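Local structure of Non-reducing end alpha-L-arabinofuranosidase BoGH43B (Bacteroides ovatus, 5JOZ) at residues K3-P8 against T270-V275; R201-R206 against P218-L223. The protein removes terminal non-reducing alpha-L-arabinofuranoside residues from xyloglucan branches, converting 'S' units to 'X' units during xyloglucan breakdown. All coordinates share one frame; numbering follows the deposited sequence.

Interaction 1. Residues K3-P8 against T270-V275; sequences KTFRNP and TFLAPV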
loop_
_atom_site.group_PDB
_atom_site.type_symbol
_atom_site.label_atom_id
_atom_site.label_comp_id
_atom_site.label_asym_id
_atom_site.label_seq_id
_atom_site.Cartn_x
_atom_site.Cartn_y
_atom_site.Cartn_z
ATOM N N LYS A 3 21.836 -7.192 -18.686
ATOM C CA LYS A 3 20.863 -6.376 -17.895
ATOM C C LYS A 3 20.614 -6.927 -16.477
ATOM O O LYS A 3 20.594 -8.129 -16.243
ATOM C CB LYS A 3 19.528 -6.211 -18.644
ATOM N N THR A 4 20.446 -6.002 -15.541
ATOM C CA THR A 4 20.085 -6.289 -14.172
ATOM C C THR A 4 18.965 -5.337 -13.727
ATOM O O THR A 4 18.592 -4.403 -14.454
ATOM C CB THR A 4 21.287 -6.080 -13.238
ATOM O OG1 THR A 4 21.729 -4.725 -13.339
ATOM C CG2 THR A 4 22.451 -7.033 -13.604
ATOM N N PHE A 5 18.418 -5.576 -12.539
ATOM C CA PHE A 5 17.489 -4.613 -11.941
ATOM C C PHE A 5 17.814 -4.507 -10.474
ATOM O O PHE A 5 18.416 -5.420 -9.922
ATOM C CB PHE A 5 16.021 -5.025 -12.160
ATOM C CG PHE A 5 15.619 -6.239 -11.390
ATOM C CD1 PHE A 5 15.872 -7.506 -11.896
ATOM C CD2 PHE A 5 15.026 -6.122 -10.141
ATOM C CE1 PHE A 5 15.528 -8.635 -11.181
ATOM C CE2 PHE A 5 14.675 -7.247 -9.420
ATOM C CZ PHE A 5 14.929 -8.512 -9.939
ATOM N N ARG A 6 17.433 -3.383 -9.870
ATOM C CA ARG A 6 17.624 -3.131 -8.447
ATOM C C ARG A 6 16.276 -3.303 -7.759
ATOM O O ARG A 6 15.262 -2.808 -8.254
ATOM C CB ARG A 6 18.139 -1.695 -8.206
ATOM N N ASN A 7 16.281 -4.032 -6.643
ATOM C CA ASN A 7 15.152 -4.083 -5.722
ATOM C C ASN A 7 15.156 -2.817 -4.832
ATOM O O ASN A 7 16.218 -2.233 -4.598
ATOM C CB ASN A 7 15.209 -5.336 -4.826
ATOM C CG ASN A 7 14.442 -6.531 -5.398
ATOM O OD1 ASN A 7 13.314 -6.402 -5.878
ATOM N ND2 ASN A 7 15.047 -7.713 -5.313
ATOM N N PRO A 8 13.996 -2.392 -4.323
ATOM C CA PRO A 8 12.688 -3.021 -4.584
ATOM C C PRO A 8 12.103 -2.612 -5.921
ATOM O O PRO A 8 12.488 -1.588 -6.466
ATOM C CB PRO A 8 11.793 -2.488 -3.455
ATOM C CG PRO A 8 12.665 -1.639 -2.588
ATOM C CD PRO A 8 13.898 -1.290 -3.355
ATOM N N THR A 270 7.493 -3.818 -2.191
ATOM C CA THR A 270 7.407 -5.031 -2.989
ATOM C C THR A 270 8.732 -5.340 -3.670
ATOM O O THR A 270 9.324 -4.484 -4.301
ATOM C CB THR A 270 6.296 -4.907 -4.041
ATOM O OG1 THR A 270 5.032 -4.821 -3.380
ATOM C CG2 THR A 270 6.268 -6.115 -4.976
ATOM N N PHE A 271 9.141 -6.599 -3.573
ATOM C CA PHE A 271 10.429 -7.084 -4.037
ATOM C C PHE A 271 10.223 -8.203 -5.056
ATOM O O PHE A 271 9.137 -8.788 -5.153
ATOM C CB PHE A 271 11.246 -7.606 -2.849
ATOM C CG PHE A 271 11.638 -6.535 -1.862
ATOM C CD1 PHE A 271 10.721 -6.043 -0.945
ATOM C CD2 PHE A 271 12.928 -6.012 -1.860
ATOM C CE1 PHE A 271 11.075 -5.050 -0.043
ATOM C CE2 PHE A 271 13.294 -5.022 -0.965
ATOM C CZ PHE A 271 12.367 -4.539 -0.048
ATOM N N LEU A 272 11.288 -8.498 -5.796
ATOM C CA LEU A 272 11.290 -9.516 -6.851
ATOM C C LEU A 272 12.514 -10.400 -6.674
ATOM O O LEU A 272 13.626 -9.882 -6.517
ATOM C CB LEU A 272 11.346 -8.839 -8.223
ATOM C CG LEU A 272 11.287 -9.721 -9.477
ATOM C CD1 LEU A 272 9.976 -10.505 -9.524
ATOM C CD2 LEU A 272 11.417 -8.845 -10.708
ATOM N N ALA A 273 12.324 -11.719 -6.687
ATOM C CA ALA A 273 13.455 -12.645 -6.602
ATOM C C ALA A 273 13.260 -13.886 -7.482
ATOM O O ALA A 273 12.146 -14.389 -7.592
ATOM C CB ALA A 273 13.693 -13.044 -5.153
ATOM N N PRO A 274 14.349 -14.384 -8.104
ATOM C CA PRO A 274 14.267 -15.601 -8.885
ATOM C C PRO A 274 14.170 -16.818 -7.969
ATOM O O PRO A 274 14.824 -16.863 -6.930
ATOM C CB PRO A 274 15.587 -15.608 -9.656
ATOM C CG PRO A 274 16.550 -14.930 -8.736
ATOM C CD PRO A 274 15.749 -13.933 -7.949
ATOM N N VAL A 275 13.331 -17.772 -8.362
ATOM C CA VAL A 275 13.081 -18.995 -7.610
ATOM C C VAL A 275 13.642 -20.160 -8.415
ATOM O O VAL A 275 13.350 -20.301 -9.594
ATOM C CB VAL A 275 11.563 -19.194 -7.390
ATOM C CG1 VAL A 275 11.264 -20.532 -6.716
ATOM C CG2 VAL A 275 11.006 -18.043 -6.573
#
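Asn7 meets Leu272 through a two-point bond between its side-chain amide and the strand backbone. OD1 of Asn7 accepts from Leu272 N at 2.9 Å, while ND2 of Asn7 donates to Leu272 O, also at 2.9 Å and nearly straight (170°). That oxygen lies almost in the plane of the Asn7 amide, and two bonds to a single residue leave the flat group little room to turn. ND2 has a second acceptor in Gln292 O.

Phe5 and Pro8, on either side of Asn7 in sequence, make the apolar contacts. CG of Phe5 sits between its backbone N and carbonyl carbon (chi1 69°), which brings the ring down onto Leu272; CZ of Phe5 reaches CD2 of Leu272 at 3.6 Å, the two side chains crossing at about a right angle. Leu272 has CG anti to its backbone N (chi1 -177°), leaving CD2 against the end of the Phe5 ring. Pro8, joined to Asn7 by a cis peptide, runs side by side with Phe271. Its CB stands 4.0 Å from the centroid of the Phe271 ring, a CH-pi contact over the face. Phe233 adds an edge-to-face ring contact with Phe271.

Strand 4-6 pairs with strand 294-296, whose Tyr295 touches Phe5, Asn7 and Ala273. Strand 269-277 belongs to a four-stranded antiparallel sheet of the family 43 five-bladed propeller and pairs there with 249-256, where Trp250 lies against Leu272.

Interaction 2. Residues R201-R206 against P218-L223; sequences REVIQR and PVNPVL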
loop_
_atom_site.group_PDB
_atom_site.type_symbol
_atom_site.label_atom_id
_atom_site.label_comp_id
_atom_site.label_asym_id
_atom_site.label_seq_id
_atom_site.Cartn_x
_atom_site.Cartn_y
_atom_site.Cartn_z
ATOM N N ARG A 201 9.721 -15.095 7.330
ATOM C CA ARG A 201 10.246 -16.020 6.318
ATOM C C ARG A 201 9.108 -16.669 5.533
ATOM O O ARG A 201 7.975 -16.757 6.030
ATOM C CB ARG A 201 11.103 -17.106 6.975
ATOM C CG ARG A 201 10.400 -17.951 8.027
ATOM C CD ARG A 201 11.342 -18.998 8.593
ATOM N NE ARG A 201 10.795 -19.690 9.761
ATOM C CZ ARG A 201 10.666 -19.158 10.982
ATOM N NH1 ARG A 201 11.022 -17.893 11.237
ATOM N NH2 ARG A 201 10.161 -19.898 11.968
ATOM N N GLU A 202 9.405 -17.111 4.311
ATOM C CA GLU A 202 8.442 -17.876 3.522
ATOM C C GLU A 202 8.828 -19.335 3.622
ATOM O O GLU A 202 10.011 -19.664 3.553
ATOM C CB GLU A 202 8.449 -17.440 2.067
ATOM C CG GLU A 202 7.239 -17.913 1.274
ATOM C CD GLU A 202 5.951 -17.157 1.577
ATOM O OE1 GLU A 202 5.982 -16.112 2.253
ATOM O OE2 GLU A 202 4.890 -17.607 1.105
ATOM N N VAL A 203 7.832 -20.202 3.798
ATOM C CA VAL A 203 8.044 -21.655 3.894
ATOM C C VAL A 203 7.093 -22.381 2.952
ATOM O O VAL A 203 6.106 -21.811 2.505
ATOM C CB VAL A 203 7.886 -22.182 5.349
ATOM C CG1 VAL A 203 8.826 -21.442 6.293
ATOM C CG2 VAL A 203 6.443 -22.106 5.851
ATOM N N ILE A 204 7.391 -23.639 2.639
ATOM C CA ILE A 204 6.541 -24.410 1.719
ATOM C C ILE A 204 6.387 -25.873 2.145
ATOM O O ILE A 204 7.210 -26.408 2.884
ATOM C CB ILE A 204 7.035 -24.254 0.260
ATOM C CG1 ILE A 204 5.938 -24.645 -0.748
ATOM C CG2 ILE A 204 8.333 -25.005 0.033
ATOM C CD1 ILE A 204 6.240 -24.232 -2.177
ATOM N N GLN A 205 5.287 -26.482 1.711
ATOM C CA GLN A 205 5.008 -27.904 1.921
ATOM C C GLN A 205 4.174 -28.423 0.752
ATOM O O GLN A 205 3.579 -27.629 0.010
ATOM C CB GLN A 205 4.262 -28.107 3.245
ATOM C CG GLN A 205 3.008 -27.254 3.402
ATOM C CD GLN A 205 2.417 -27.343 4.796
ATOM O OE1 GLN A 205 2.113 -28.425 5.284
ATOM N NE2 GLN A 205 2.250 -26.196 5.442
ATOM N N ARG A 206 4.127 -29.743 0.581
ATOM C CA ARG A 206 3.437 -30.328 -0.564
ATOM C C ARG A 206 2.764 -31.673 -0.272
ATOM O O ARG A 206 3.068 -32.352 0.710
ATOM C CB ARG A 206 4.397 -30.455 -1.751
ATOM C CG ARG A 206 5.208 -31.745 -1.793
ATOM C CD ARG A 206 6.368 -31.639 -2.766
ATOM N NE ARG A 206 7.237 -32.802 -2.715
ATOM C CZ ARG A 206 8.356 -32.962 -3.428
ATOM N NH1 ARG A 206 8.782 -32.024 -4.277
ATOM N NH2 ARG A 206 9.066 -34.080 -3.284
ATOM N N PRO A 218 12.519 -29.852 2.666
ATOM C CA PRO A 218 13.817 -30.023 3.323
ATOM C C PRO A 218 14.754 -28.818 3.158
ATOM O O PRO A 218 15.810 -28.783 3.783
ATOM C CB PRO A 218 14.411 -31.255 2.621
ATOM C CG PRO A 218 13.809 -31.249 1.260
ATOM C CD PRO A 218 12.447 -30.591 1.388
ATOM N N VAL A 219 14.397 -27.861 2.306
ATOM C CA VAL A 219 15.192 -26.653 2.141
ATOM C C VAL A 219 14.371 -25.406 2.492
ATOM O O VAL A 219 14.582 -24.341 1.932
ATOM C CB VAL A 219 15.838 -26.578 0.736
ATOM C CG1 VAL A 219 16.745 -27.789 0.517
ATOM C CG2 VAL A 219 14.801 -26.456 -0.383
ATOM N N ASN A 220 13.458 -25.536 3.455
ATOM C CA ASN A 220 12.870 -24.356 4.091
ATOM C C ASN A 220 13.955 -23.517 4.796
ATOM O O ASN A 220 14.915 -24.089 5.314
ATOM C CB ASN A 220 11.768 -24.743 5.073
ATOM C CG ASN A 220 10.409 -24.871 4.394
ATOM O OD1 ASN A 220 10.167 -24.256 3.355
ATOM N ND2 ASN A 220 9.517 -25.673 4.976
ATOM N N PRO A 221 13.846 -22.185 4.791
ATOM C CA PRO A 221 12.780 -21.426 4.156
ATOM C C PRO A 221 13.007 -21.156 2.665
ATOM O O PRO A 221 14.130 -21.275 2.157
ATOM C CB PRO A 221 12.826 -20.106 4.922
ATOM C CG PRO A 221 14.264 -19.926 5.242
ATOM C CD PRO A 221 14.878 -21.293 5.349
ATOM N N VAL A 222 11.934 -20.755 1.989
ATOM C CA VAL A 222 11.977 -20.435 0.569
ATOM C C VAL A 222 12.696 -19.096 0.357
ATOM O O VAL A 222 13.562 -18.964 -0.518
ATOM C CB VAL A 222 10.556 -20.406 -0.028
ATOM C CG1 VAL A 222 10.568 -19.868 -1.455
ATOM C CG2 VAL A 222 9.943 -21.810 0.030
ATOM N N LEU A 223 12.312 -18.105 1.148
ATOM C CA LEU A 223 13.001 -16.816 1.146
ATOM C C LEU A 223 12.915 -16.187 2.529
ATOM O O LEU A 223 11.894 -16.302 3.199
ATOM C CB LEU A 223 12.486 -15.873 0.041
ATOM C CG LEU A 223 10.975 -15.704 -0.090
ATOM C CD1 LEU A 223 10.424 -14.582 0.775
ATOM C CD2 LEU A 223 10.630 -15.421 -1.540
#
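Asn220 turns its CG to the side of its own backbone N, roughly opposite the carbonyl carbon (chi1 -87°), which points the amide at the backbone of Ile204. OD1 of Asn220 accepts from Ile204 N at 2.9 Å, and ND2 of Asn220 gives a longer bond of 3.2 Å to Ile204 O, approaching in the carbonyl plane on a lone pair. Val222 places CG2 beside its own backbone N, where it meets CG2 of Ile204 at 3.6 Å.

Further along, the loop bonds through its backbone. Glu202 O accepts from Val222 N at 2.7 Å, and Glu202 N donates to Leu223 O at 2.8 Å in a nearly straight bond (172°). Pro221, which follows a cis peptide, sets its CB 3.2 Å from Glu202 O and also packs against CB of Arg201. Leu223 folds its CD1 onto CB of Glu202, while the carboxylate of Glu202 bends elsewhere, OE1 accepting from Ala239 N.

An alanine in place of Asn220 removes the amide that bonds Ile204 N and O, and the loop here would probably be held less closely to the strand.

Beyond strand 215-216 the irregular loop carries on alongside strand 201-207 of this propeller sheet with two main-chain bonds and one side-chain amide. That amide gives Ile204 a donor and an acceptor where the backbone of 218-223 gives neither, beside the methyl contact of Ile204 with Val222.

Both interactions use the same device: an asparagine, followed by a cis proline, whose side-chain amide bonds N and O of one strand residue, Leu272 in interaction 1 and Ile204 in interaction 2. The strands concerned lie in two consecutive sheets of the propeller, 176-216 and 234-284. The contact centres are about 19 Å apart and their nearest atoms about 5 Å, without touching; Ile236 borders both, packing on Phe271 and on Leu223. Each has one side chain near an inferred catalytic residue: the side chain of Thr270 is about 8 Å from that of Asp16, the probable proton acceptor, and that of Glu202 about 8 Å from that of Glu176, the probable proton donor.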